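Local coordinates for cell division control protein Cdc48 (Mycobacterium smegmatis, PDB 5E7P) that binds ADP in two nucleotide pockets and probably hydrolyses ATP as a Cdc48-type member of the AAA ATPase family, at residues A[442-447]-A[456-461]; A[311-316]-A[349-354]; A[482-487]-A[492-497]; A[89-94]-A[142-147]. All blocks are in the same frame, centred on the assembly; numbering follows the deposited sequence.

Contact 1 of 4, residues A[442-447]-A[456-461]; sequences AARASS and HADLEG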
loop_
_atom_site.group_PDB
_atom_site.type_symbol
_atom_site.label_atom_id
_atom_site.label_comp_id
_atom_site.label_asym_id
_atom_site.label_seq_id
_atom_site.Cartn_x
_atom_site.Cartn_y
_atom_site.Cartn_z
ATOM N N ALA A 442 24.203 -12.419 11.856
ATOM C CA ALA A 442 24.730 -12.280 13.208
ATOM C C ALA A 442 24.453 -13.526 14.043
ATOM O O ALA A 442 25.218 -13.862 14.947
ATOM C CB ALA A 442 24.147 -11.047 13.878
ATOM N N ALA A 443 23.353 -14.207 13.737
ATOM C CA ALA A 443 23.000 -15.440 14.433
ATOM C C ALA A 443 23.901 -16.578 13.973
ATOM O O ALA A 443 24.326 -17.410 14.776
ATOM C CB ALA A 443 21.538 -15.787 14.198
ATOM N N ARG A 444 24.192 -16.608 12.676
ATOM C CA ARG A 444 25.094 -17.605 12.117
ATOM C C ARG A 444 26.511 -17.347 12.611
ATOM O O ARG A 444 27.303 -18.275 12.776
ATOM C CB ARG A 444 25.066 -17.555 10.588
ATOM C CG ARG A 444 25.766 -18.728 9.915
ATOM C CD ARG A 444 26.225 -18.386 8.502
ATOM N NE ARG A 444 25.380 -17.380 7.864
ATOM C CZ ARG A 444 25.790 -16.155 7.548
ATOM N NH1 ARG A 444 27.035 -15.781 7.803
ATOM N NH2 ARG A 444 24.954 -15.304 6.972
ATOM N N ALA A 445 26.819 -16.075 12.847
ATOM C CA ALA A 445 28.152 -15.668 13.271
ATOM C C ALA A 445 28.458 -16.081 14.707
ATOM O O ALA A 445 29.548 -16.569 14.994
ATOM C CB ALA A 445 28.325 -14.169 13.104
ATOM N N SER A 446 27.495 -15.876 15.602
ATOM C CA SER A 446 27.685 -16.189 17.018
ATOM C C SER A 446 27.981 -17.666 17.258
ATOM O O SER A 446 28.747 -18.015 18.156
ATOM C CB SER A 446 26.468 -15.754 17.837
ATOM O OG SER A 446 26.477 -14.355 18.062
ATOM N N SER A 447 27.371 -18.529 16.451
ATOM C CA SER A 447 27.595 -19.965 16.565
ATOM C C SER A 447 28.957 -20.356 15.997
ATOM O O SER A 447 29.647 -21.215 16.545
ATOM C CB SER A 447 26.485 -20.741 15.851
ATOM O OG SER A 447 26.503 -20.489 14.457
ATOM N N HIS A 456 23.373 -14.978 0.467
ATOM C CA HIS A 456 22.075 -15.043 -0.198
ATOM C C HIS A 456 21.024 -15.733 0.663
ATOM O O HIS A 456 19.844 -15.385 0.614
ATOM C CB HIS A 456 22.193 -15.765 -1.538
ATOM C CG HIS A 456 20.882 -15.977 -2.224
ATOM N ND1 HIS A 456 20.197 -14.960 -2.852
ATOM C CD2 HIS A 456 20.122 -17.089 -2.370
ATOM C CE1 HIS A 456 19.075 -15.436 -3.362
ATOM N NE2 HIS A 456 19.005 -16.726 -3.083
ATOM N N ALA A 457 21.463 -16.712 1.448
ATOM C CA ALA A 457 20.569 -17.461 2.323
ATOM C C ALA A 457 19.843 -16.549 3.308
ATOM O O ALA A 457 18.667 -16.757 3.608
ATOM C CB ALA A 457 21.344 -18.536 3.069
ATOM N N ASP A 458 20.547 -15.534 3.797
ATOM C CA ASP A 458 19.994 -14.608 4.782
ATOM C C ASP A 458 18.872 -13.756 4.203
ATOM O O ASP A 458 17.828 -13.581 4.831
ATOM C CB ASP A 458 21.095 -13.703 5.331
ATOM C CG ASP A 458 22.261 -14.485 5.889
ATOM O OD1 ASP A 458 22.030 -15.564 6.476
ATOM O OD2 ASP A 458 23.413 -14.025 5.738
ATOM N N LEU A 459 19.097 -13.222 3.007
ATOM C CA LEU A 459 18.104 -12.383 2.349
ATOM C C LEU A 459 16.879 -13.199 1.961
ATOM O O LEU A 459 15.746 -12.759 2.150
ATOM C CB LEU A 459 18.698 -11.698 1.119
ATOM C CG LEU A 459 19.895 -10.780 1.380
ATOM C CD1 LEU A 459 20.261 -10.012 0.124
ATOM C CD2 LEU A 459 19.612 -9.825 2.528
ATOM N N GLU A 460 17.112 -14.390 1.423
ATOM C CA GLU A 460 16.021 -15.279 1.044
ATOM C C GLU A 460 15.252 -15.750 2.274
ATOM O O GLU A 460 14.030 -15.895 2.235
ATOM C CB GLU A 460 16.546 -16.476 0.251
ATOM C CG GLU A 460 15.466 -17.455 -0.174
ATOM C CD GLU A 460 15.938 -18.412 -1.250
ATOM O OE1 GLU A 460 16.464 -19.492 -0.901
ATOM O OE2 GLU A 460 15.786 -18.077 -2.446
ATOM N N GLY A 461 15.976 -15.984 3.366
ATOM C CA GLY A 461 15.359 -16.368 4.623
ATOM C C GLY A 461 14.542 -15.229 5.205
ATOM O O GLY A 461 13.525 -15.449 5.864
#
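Arg444 and Asp458 carry this contact between helix 427-448 and helix 456-462, and the electrostatic part comes first. NH2 of Arg444 forms a salt bridge with the carboxylate of Asp458. The modelled 2.4 Å from Arg444 NH2 to Asp458 OD2 is too short to trust, so the pairing is likely but the exact place of both atoms is doubtful. As modelled, the carboxylate lies at the edge of the guanidinium, with the two planes 15° apart, while the side chains as wholes cross at about a right angle. Arg444 gets there by sending CG away from its own N (chi1 -169°), then bending at chi3 to swing the guanidinium over to the second helix.

Hydrogen bonds to the connecting loop probably help to hold the two groups. Arg444 NH1 donates to the carbonyl of Val453, and Asp458 OD2 also accepts the backbone N of Arg455, just ahead of helix 456-462. Separately, within helix 427-448, Ser447 OG bonds to Arg444 O at 2.9 Å.

Little else meets between the segments. The CA atoms of Arg444 and Asp458 stay 9.4 Å apart, and the side chains of Arg440 and Ala441 in helix 427-448 also touch Asp458. A long helix, a short loop and a further helix joined in this way are consistent with the helical lid that follows the RecA-like core in AAA ATPases.

Contact 2 of 4, residues A[311-316]-A[349-354]; sequences SAVAAV and LAELRK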
loop_
_atom_site.group_PDB
_atom_site.type_symbol
_atom_site.label_atom_id
_atom_site.label_comp_id
_atom_site.label_asym_id
_atom_site.label_seq_id
_atom_site.Cartn_x
_atom_site.Cartn_y
_atom_site.Cartn_z
ATOM N N SER A 311 4.271 28.269 14.482
ATOM C CA SER A 311 5.682 28.449 14.793
ATOM C C SER A 311 6.552 28.038 13.610
ATOM O O SER A 311 7.573 28.663 13.326
ATOM C CB SER A 311 6.053 27.637 16.037
ATOM O OG SER A 311 7.448 27.668 16.275
ATOM N N ALA A 312 6.133 26.983 12.921
ATOM C CA ALA A 312 6.868 26.471 11.771
ATOM C C ALA A 312 6.776 27.416 10.579
ATOM O O ALA A 312 7.745 27.593 9.839
ATOM C CB ALA A 312 6.360 25.091 11.397
ATOM N N VAL A 313 5.605 28.016 10.392
ATOM C CA VAL A 313 5.397 28.967 9.304
ATOM C C VAL A 313 6.209 30.254 9.509
ATOM O O VAL A 313 6.817 30.777 8.570
ATOM C CB VAL A 313 3.897 29.294 9.128
ATOM C CG1 VAL A 313 3.706 30.511 8.231
ATOM C CG2 VAL A 313 3.160 28.089 8.565
ATOM N N ALA A 314 6.232 30.750 10.742
ATOM C CA ALA A 314 6.991 31.957 11.058
ATOM C C ALA A 314 8.496 31.734 10.906
ATOM O O ALA A 314 9.247 32.667 10.619
ATOM C CB ALA A 314 6.665 32.444 12.463
ATOM N N ALA A 315 8.930 30.492 11.100
ATOM C CA ALA A 315 10.345 30.152 11.001
ATOM C C ALA A 315 10.801 30.068 9.546
ATOM O O ALA A 315 11.912 30.480 9.210
ATOM C CB ALA A 315 10.627 28.846 11.724
ATOM N N VAL A 316 9.941 29.535 8.684
ATOM C CA VAL A 316 10.279 29.411 7.271
ATOM C C VAL A 316 10.160 30.752 6.546
ATOM O O VAL A 316 10.832 30.983 5.544
ATOM C CB VAL A 316 9.423 28.335 6.556
ATOM C CG1 VAL A 316 8.011 28.840 6.302
ATOM C CG2 VAL A 316 10.086 27.910 5.249
ATOM N N LEU A 349 -4.711 25.834 7.676
ATOM C CA LEU A 349 -4.628 26.128 6.247
ATOM C C LEU A 349 -4.301 27.598 5.985
ATOM O O LEU A 349 -3.609 27.930 5.023
ATOM C CB LEU A 349 -5.931 25.736 5.543
ATOM C CG LEU A 349 -6.169 24.231 5.363
ATOM C CD1 LEU A 349 -7.645 23.929 5.182
ATOM C CD2 LEU A 349 -5.379 23.691 4.185
ATOM N N ALA A 350 -4.797 28.476 6.850
ATOM C CA ALA A 350 -4.536 29.905 6.725
ATOM C C ALA A 350 -3.060 30.211 6.940
ATOM O O ALA A 350 -2.508 31.099 6.294
ATOM C CB ALA A 350 -5.390 30.691 7.703
ATOM N N GLU A 351 -2.427 29.474 7.850
ATOM C CA GLU A 351 -0.995 29.621 8.096
ATOM C C GLU A 351 -0.166 29.136 6.907
ATOM O O GLU A 351 0.775 29.810 6.485
ATOM C CB GLU A 351 -0.579 28.882 9.371
ATOM C CG GLU A 351 -0.944 29.610 10.651
ATOM C CD GLU A 351 -0.280 30.975 10.757
ATOM O OE1 GLU A 351 0.953 31.061 10.569
ATOM O OE2 GLU A 351 -0.991 31.967 11.024
ATOM N N LEU A 352 -0.518 27.966 6.373
ATOM C CA LEU A 352 0.149 27.422 5.193
ATOM C C LEU A 352 0.002 28.367 4.005
ATOM O O LEU A 352 0.962 28.626 3.285
ATOM C CB LEU A 352 -0.425 26.050 4.820
ATOM C CG LEU A 352 -0.268 24.885 5.800
ATOM C CD1 LEU A 352 -0.783 23.593 5.169
ATOM C CD2 LEU A 352 1.178 24.732 6.252
ATOM N N ARG A 353 -1.213 28.870 3.808
ATOM C CA ARG A 353 -1.508 29.801 2.725
ATOM C C ARG A 353 -0.647 31.062 2.843
ATOM O O ARG A 353 -0.165 31.603 1.843
ATOM C CB ARG A 353 -2.996 30.157 2.741
ATOM C CG ARG A 353 -3.491 30.839 1.481
ATOM C CD ARG A 353 -5.001 31.014 1.498
ATOM N NE ARG A 353 -5.700 29.738 1.639
ATOM C CZ ARG A 353 -6.424 29.393 2.700
ATOM N NH1 ARG A 353 -6.553 30.233 3.720
ATOM N NH2 ARG A 353 -7.025 28.209 2.738
ATOM N N LYS A 354 -0.453 31.514 4.077
ATOM C CA LYS A 354 0.418 32.648 4.364
ATOM C C LYS A 354 1.861 32.333 3.979
ATOM O O LYS A 354 2.587 33.198 3.478
ATOM C CB LYS A 354 0.327 33.015 5.848
ATOM C CG LYS A 354 1.453 33.895 6.360
ATOM C CD LYS A 354 1.364 34.070 7.868
ATOM C CE LYS A 354 2.627 34.705 8.436
ATOM N NZ LYS A 354 2.885 36.057 7.869
#
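Val313 has chi1 at 167°, which sets CG1 trans to its own N and leaves both methyls directed at the backbone of Glu351. Glu351 in turn bends at chi2 (-61°), folding its carboxylate back toward the valine. CG1 of Val313 lies 3.5 Å from Glu351 O and CG2 of Val313 3.6 Å from the same Glu351 O, so one carbonyl oxygen sits against both branches. From another direction the carboxylate meets the valine, with Glu351 OE1 3.7 Å from Val313 CB. Lys354, one turn on, brings CD to 4.3 Å from Val313 CG1, a looser touch of its aliphatic chain.

Helices 302-319 and 344-356 run side by side here, their local axes 9.5 Å apart and only 5° from parallel. Both lie on strand 321-326 of the AAA core sheet, where Val313 and Leu352 each touch Leu323, as expected of neighbouring helices on one face of a RecA-like P-loop fold. No hydrogen bond or salt bridge crosses between the two segments. The cohesion therefore probably comes from van der Waals contact, with the valine methyls set against a helical carbonyl oxygen and the carboxylate.

Contact 3 of 4, residues A[482-487]-A[492-497]; sequences VTLDDV and ETKRAL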
loop_
_atom_site.group_PDB
_atom_site.type_symbol
_atom_site.label_atom_id
_atom_site.label_comp_id
_atom_site.label_asym_id
_atom_site.label_seq_id
_atom_site.Cartn_x
_atom_site.Cartn_y
_atom_site.Cartn_z
ATOM N N VAL A 482 -1.658 -6.923 -5.077
ATOM C CA VAL A 482 -2.026 -7.953 -6.039
ATOM C C VAL A 482 -1.041 -7.989 -7.199
ATOM O O VAL A 482 -0.731 -6.956 -7.784
ATOM C CB VAL A 482 -3.434 -7.708 -6.605
ATOM C CG1 VAL A 482 -3.799 -8.799 -7.600
ATOM C CG2 VAL A 482 -4.451 -7.646 -5.481
ATOM N N THR A 483 -0.550 -9.180 -7.526
ATOM C CA THR A 483 0.309 -9.361 -8.691
ATOM C C THR A 483 -0.349 -10.328 -9.670
ATOM O O THR A 483 -1.301 -11.021 -9.314
ATOM C CB THR A 483 1.691 -9.906 -8.297
ATOM O OG1 THR A 483 1.594 -11.306 -8.009
ATOM C CG2 THR A 483 2.229 -9.171 -7.078
ATOM N N LEU A 484 0.161 -10.380 -10.900
ATOM C CA LEU A 484 -0.439 -11.211 -11.946
ATOM C C LEU A 484 -0.467 -12.698 -11.601
ATOM O O LEU A 484 -1.290 -13.444 -12.131
ATOM C CB LEU A 484 0.265 -10.997 -13.289
ATOM C CG LEU A 484 -0.057 -9.685 -14.006
ATOM C CD1 LEU A 484 0.750 -9.555 -15.286
ATOM C CD2 LEU A 484 -1.545 -9.585 -14.300
ATOM N N ASP A 485 0.428 -13.122 -10.712
ATOM C CA ASP A 485 0.480 -14.516 -10.279
ATOM C C ASP A 485 -0.724 -14.876 -9.411
ATOM O O ASP A 485 -1.196 -16.012 -9.430
ATOM C CB ASP A 485 1.781 -14.802 -9.524
ATOM N N ASP A 486 -1.219 -13.901 -8.655
ATOM C CA ASP A 486 -2.378 -14.103 -7.792
ATOM C C ASP A 486 -3.660 -14.174 -8.616
ATOM O O ASP A 486 -4.717 -14.562 -8.117
ATOM C CB ASP A 486 -2.475 -12.979 -6.760
ATOM C CG ASP A 486 -1.209 -12.833 -5.937
ATOM O OD1 ASP A 486 -0.624 -13.870 -5.556
ATOM O OD2 ASP A 486 -0.795 -11.682 -5.678
ATOM N N VAL A 487 -3.552 -13.794 -9.883
ATOM C CA VAL A 487 -4.678 -13.844 -10.801
ATOM C C VAL A 487 -4.674 -15.154 -11.572
ATOM O O VAL A 487 -3.784 -15.402 -12.389
ATOM C CB VAL A 487 -4.625 -12.689 -11.814
ATOM C CG1 VAL A 487 -5.641 -12.910 -12.916
ATOM C CG2 VAL A 487 -4.851 -11.354 -11.121
ATOM N N GLU A 492 -6.323 -14.243 -22.022
ATOM C CA GLU A 492 -6.638 -13.311 -23.098
ATOM C C GLU A 492 -6.720 -11.869 -22.604
ATOM O O GLU A 492 -6.265 -10.950 -23.285
ATOM C CB GLU A 492 -7.938 -13.715 -23.800
ATOM C CG GLU A 492 -8.485 -12.674 -24.773
ATOM C CD GLU A 492 -7.488 -12.278 -25.856
ATOM O OE1 GLU A 492 -7.536 -11.111 -26.305
ATOM O OE2 GLU A 492 -6.662 -13.127 -26.264
ATOM N N THR A 493 -7.297 -11.670 -21.424
ATOM C CA THR A 493 -7.401 -10.331 -20.857
ATOM C C THR A 493 -6.020 -9.784 -20.492
ATOM O O THR A 493 -5.700 -8.638 -20.808
ATOM C CB THR A 493 -8.316 -10.296 -19.620
ATOM O OG1 THR A 493 -9.641 -10.702 -19.990
ATOM C CG2 THR A 493 -8.370 -8.892 -19.043
ATOM N N LYS A 494 -5.208 -10.609 -19.833
ATOM C CA LYS A 494 -3.832 -10.238 -19.511
ATOM C C LYS A 494 -3.075 -9.859 -20.772
ATOM O O LYS A 494 -2.356 -8.863 -20.803
ATOM C CB LYS A 494 -3.102 -11.393 -18.824
ATOM C CG LYS A 494 -3.478 -11.615 -17.372
ATOM C CD LYS A 494 -2.833 -12.888 -16.852
ATOM C CE LYS A 494 -3.053 -13.054 -15.362
ATOM N NZ LYS A 494 -2.369 -14.265 -14.831
ATOM N N ARG A 495 -3.252 -10.668 -21.812
ATOM C CA ARG A 495 -2.583 -10.470 -23.088
ATOM C C ARG A 495 -2.969 -9.119 -23.680
ATOM O O ARG A 495 -2.103 -8.324 -24.047
ATOM C CB ARG A 495 -2.959 -11.609 -24.043
ATOM C CG ARG A 495 -1.991 -11.848 -25.198
ATOM C CD ARG A 495 -2.331 -10.977 -26.393
ATOM N NE ARG A 495 -3.740 -11.069 -26.762
ATOM C CZ ARG A 495 -4.363 -10.206 -27.559
ATOM N NH1 ARG A 495 -3.702 -9.174 -28.072
ATOM N NH2 ARG A 495 -5.649 -10.367 -27.841
ATOM N N ALA A 496 -4.270 -8.863 -23.757
ATOM C CA ALA A 496 -4.780 -7.620 -24.326
ATOM C C ALA A 496 -4.319 -6.399 -23.537
ATOM O O ALA A 496 -3.921 -5.395 -24.119
ATOM C CB ALA A 496 -6.301 -7.653 -24.410
ATOM N N LEU A 497 -4.375 -6.491 -22.212
ATOM C CA LEU A 497 -3.986 -5.376 -21.354
ATOM C C LEU A 497 -2.482 -5.129 -21.385
ATOM O O LEU A 497 -2.037 -3.981 -21.395
ATOM C CB LEU A 497 -4.461 -5.601 -19.915
ATOM C CG LEU A 497 -5.972 -5.531 -19.686
ATOM C CD1 LEU A 497 -6.296 -5.564 -18.197
ATOM C CD2 LEU A 497 -6.560 -4.291 -20.342
#
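Lys494 NZ is held by two backbone carbonyls, with hydrogen bonds of 3.0 Å from Lys494 NZ to Leu484 O and 3.0 Å from Lys494 NZ to Val487 O. Here the loop ahead of helix 491-506 meets that helix in the second AAA module, a P-loop NTPase fold, beside its bound ADP. The lysine reaches out from the first turn of the helix with its chain straight beyond CG. It comes to each carbonyl oxygen at a C=O...N angle of 142° and somewhat tilted from the carbonyl plane. Two carbonyl dipoles facing one ammonium would be expected to stabilise its positive charge, and the shared grip ties both ends of the turn 484-487 to the helix.

Leu484 and Val487 run past the lysine in the opposite direction, giving its chain a nonpolar lining. Leu484 CD2 lies 3.9 Å from Lys494 CE. Residues 483-486 are held together by Asp486 OD2 accepting Thr483 N at 3.1 Å and by Asp486 N donating to Thr483 O.

Val487 faces two ways. It touches the ADP, and its side chain also packs on Phe534 and Ala538 of helix 534-539; Phe534 and the next residue along the loop, Gly488, are themselves ADP-binding residues. Toward the helix, Val487 lays its CG1 methyl against the lysine chain, with Val487 CG1 3.6 Å from Lys494 CE.

Contact 4 of 4, residues A[89-94]-A[142-147]; sequences LSNAGV and GDTVSL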
loop_
_atom_site.group_PDB
_atom_site.type_symbol
_atom_site.label_atom_id
_atom_site.label_comp_id
_atom_site.label_asym_id
_atom_site.label_seq_id
_atom_site.Cartn_x
_atom_site.Cartn_y
_atom_site.Cartn_z
ATOM N N LEU A 89 1.779 -16.497 22.150
ATOM C CA LEU A 89 1.107 -17.357 23.119
ATOM C C LEU A 89 0.721 -16.553 24.355
ATOM O O LEU A 89 -0.359 -16.735 24.917
ATOM C CB LEU A 89 2.012 -18.522 23.525
ATOM C CG LEU A 89 2.242 -19.638 22.505
ATOM C CD1 LEU A 89 3.209 -20.667 23.063
ATOM C CD2 LEU A 89 0.924 -20.296 22.124
ATOM N N SER A 90 1.613 -15.657 24.763
ATOM C CA SER A 90 1.373 -14.797 25.912
ATOM C C SER A 90 0.307 -13.744 25.611
ATOM O O SER A 90 -0.572 -13.490 26.434
ATOM C CB SER A 90 2.678 -14.127 26.344
ATOM O OG SER A 90 2.464 -13.244 27.428
ATOM N N ASN A 91 0.384 -13.137 24.430
ATOM C CA ASN A 91 -0.568 -12.098 24.039
ATOM C C ASN A 91 -1.985 -12.623 23.823
ATOM O O ASN A 91 -2.959 -11.890 23.993
ATOM C CB ASN A 91 -0.088 -11.366 22.780
ATOM C CG ASN A 91 1.132 -10.502 23.034
ATOM O OD1 ASN A 91 1.452 -10.181 24.180
ATOM N ND2 ASN A 91 1.820 -10.115 21.962
ATOM N N ALA A 92 -2.094 -13.892 23.444
ATOM C CA ALA A 92 -3.388 -14.491 23.144
ATOM C C ALA A 92 -3.977 -15.217 24.352
ATOM O O ALA A 92 -5.127 -15.652 24.322
ATOM C CB ALA A 92 -3.271 -15.441 21.962
ATOM N N GLY A 93 -3.182 -15.345 25.410
ATOM C CA GLY A 93 -3.617 -16.039 26.608
ATOM C C GLY A 93 -3.843 -17.514 26.346
ATOM O O GLY A 93 -4.832 -18.092 26.796
ATOM N N VAL A 94 -2.919 -18.121 25.609
ATOM C CA VAL A 94 -3.013 -19.532 25.262
ATOM C C VAL A 94 -1.783 -20.293 25.749
ATOM O O VAL A 94 -0.649 -19.877 25.509
ATOM C CB VAL A 94 -3.146 -19.726 23.738
ATOM C CG1 VAL A 94 -3.337 -21.197 23.399
ATOM C CG2 VAL A 94 -4.298 -18.898 23.197
ATOM N N GLY A 142 -2.458 -4.064 25.106
ATOM C CA GLY A 142 -2.065 -5.094 26.050
ATOM C C GLY A 142 -1.000 -6.031 25.511
ATOM O O GLY A 142 -0.420 -6.815 26.262
ATOM N N ASP A 143 -0.740 -5.947 24.210
ATOM C CA ASP A 143 0.250 -6.807 23.567
ATOM C C ASP A 143 1.672 -6.505 24.021
ATOM O O ASP A 143 1.998 -5.373 24.366
ATOM C CB ASP A 143 0.177 -6.674 22.043
ATOM C CG ASP A 143 -0.963 -7.468 21.442
ATOM O OD1 ASP A 143 -1.950 -7.739 22.158
ATOM O OD2 ASP A 143 -0.873 -7.823 20.250
ATOM N N THR A 144 2.515 -7.531 24.011
ATOM C CA THR A 144 3.943 -7.348 24.215
ATOM C C THR A 144 4.653 -7.432 22.869
ATOM O O THR A 144 4.655 -8.480 22.225
ATOM C CB THR A 144 4.525 -8.407 25.164
ATOM O OG1 THR A 144 3.997 -8.214 26.481
ATOM C CG2 THR A 144 6.038 -8.295 25.218
ATOM N N VAL A 145 5.243 -6.321 22.439
ATOM C CA VAL A 145 5.973 -6.289 21.178
ATOM C C VAL A 145 7.472 -6.151 21.402
ATOM O O VAL A 145 7.915 -5.566 22.392
ATOM C CB VAL A 145 5.495 -5.145 20.262
ATOM C CG1 VAL A 145 4.117 -5.450 19.708
ATOM C CG2 VAL A 145 5.498 -3.823 21.014
ATOM N N SER A 146 8.247 -6.698 20.474
ATOM C CA SER A 146 9.697 -6.598 20.532
ATOM C C SER A 146 10.213 -5.792 19.348
ATOM O O SER A 146 9.835 -6.044 18.205
ATOM C CB SER A 146 10.319 -7.993 20.525
ATOM O OG SER A 146 9.826 -8.752 19.436
ATOM N N LEU A 147 11.072 -4.816 19.626
ATOM C CA LEU A 147 11.657 -3.998 18.570
ATOM C C LEU A 147 12.695 -4.791 17.789
ATOM O O LEU A 147 12.882 -4.576 16.592
ATOM C CB LEU A 147 12.304 -2.741 19.154
ATOM C CG LEU A 147 11.405 -1.770 19.919
ATOM C CD1 LEU A 147 12.170 -0.499 20.267
ATOM C CD2 LEU A 147 10.155 -1.450 19.120
#
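Asn91 turns its side-chain amide to the backbone of Thr144 so that both ends of the amide are used. OD1 accepts Thr144 N at 2.9 Å, with an N-H...O angle of 161°. ND2 donates back to Thr144 O at 3.3 Å, and that bond is nearly straight at 172°. Thr144 O lies close to the plane of the Asn91 amide, although ND2 sits above the plane of the Thr144 carbonyl and not on a lone pair. Rotation about chi1 (-70°) keeps CG of Asn91 trans to its own carbonyl carbon and directs the amide from the last turn of helix 86-92 to strand 144-146.

Asp143 lies over one face of the amide, its CB 3.8 Å from Asn91 ND2. Thr144 CB meets the oxygen end at the edge, near the amide plane, 3.7 Å from Asn91 OD1. Thr66 of strand 65-72 also packs on Asn91.

The helix stops just beyond in a Schellman motif: Gly93 takes positive phi and Val94 N bonds to Leu89 O at 3.0 Å. Helix 86-92 belongs to the Cdc48 N-terminal, double-psi barrel family region, while strand 144-146 edges a separate four-stranded sheet next to strand 177-184. By bonding to both N and O of one residue, the amide probably acts as a neighbouring strand would, satisfying the peptide groups on the outer side of that edge strand and fixing its own rotation.

Along the chain the order is contact 4, contact 2, contact 1 and contact 3, each closing before the next opens. Contact 4 joins the N-terminal barrel region to a second sheet; contact 2 lies in the core of the first AAA module; contact 1 lies in helices that probably belong to its lid; and contact 3 sits by the ADP of the second module. None touches another. Contacts 1 and 4 are nearest by centre, about 26 Å apart, whereas contacts 1 and 2 are separated by about 49 Å between centres. Contacts 2 and 3 lie on opposite sides of the chain's centre. The four sample successive units of a multidomain ATPase, and only contact 3 borders ADP.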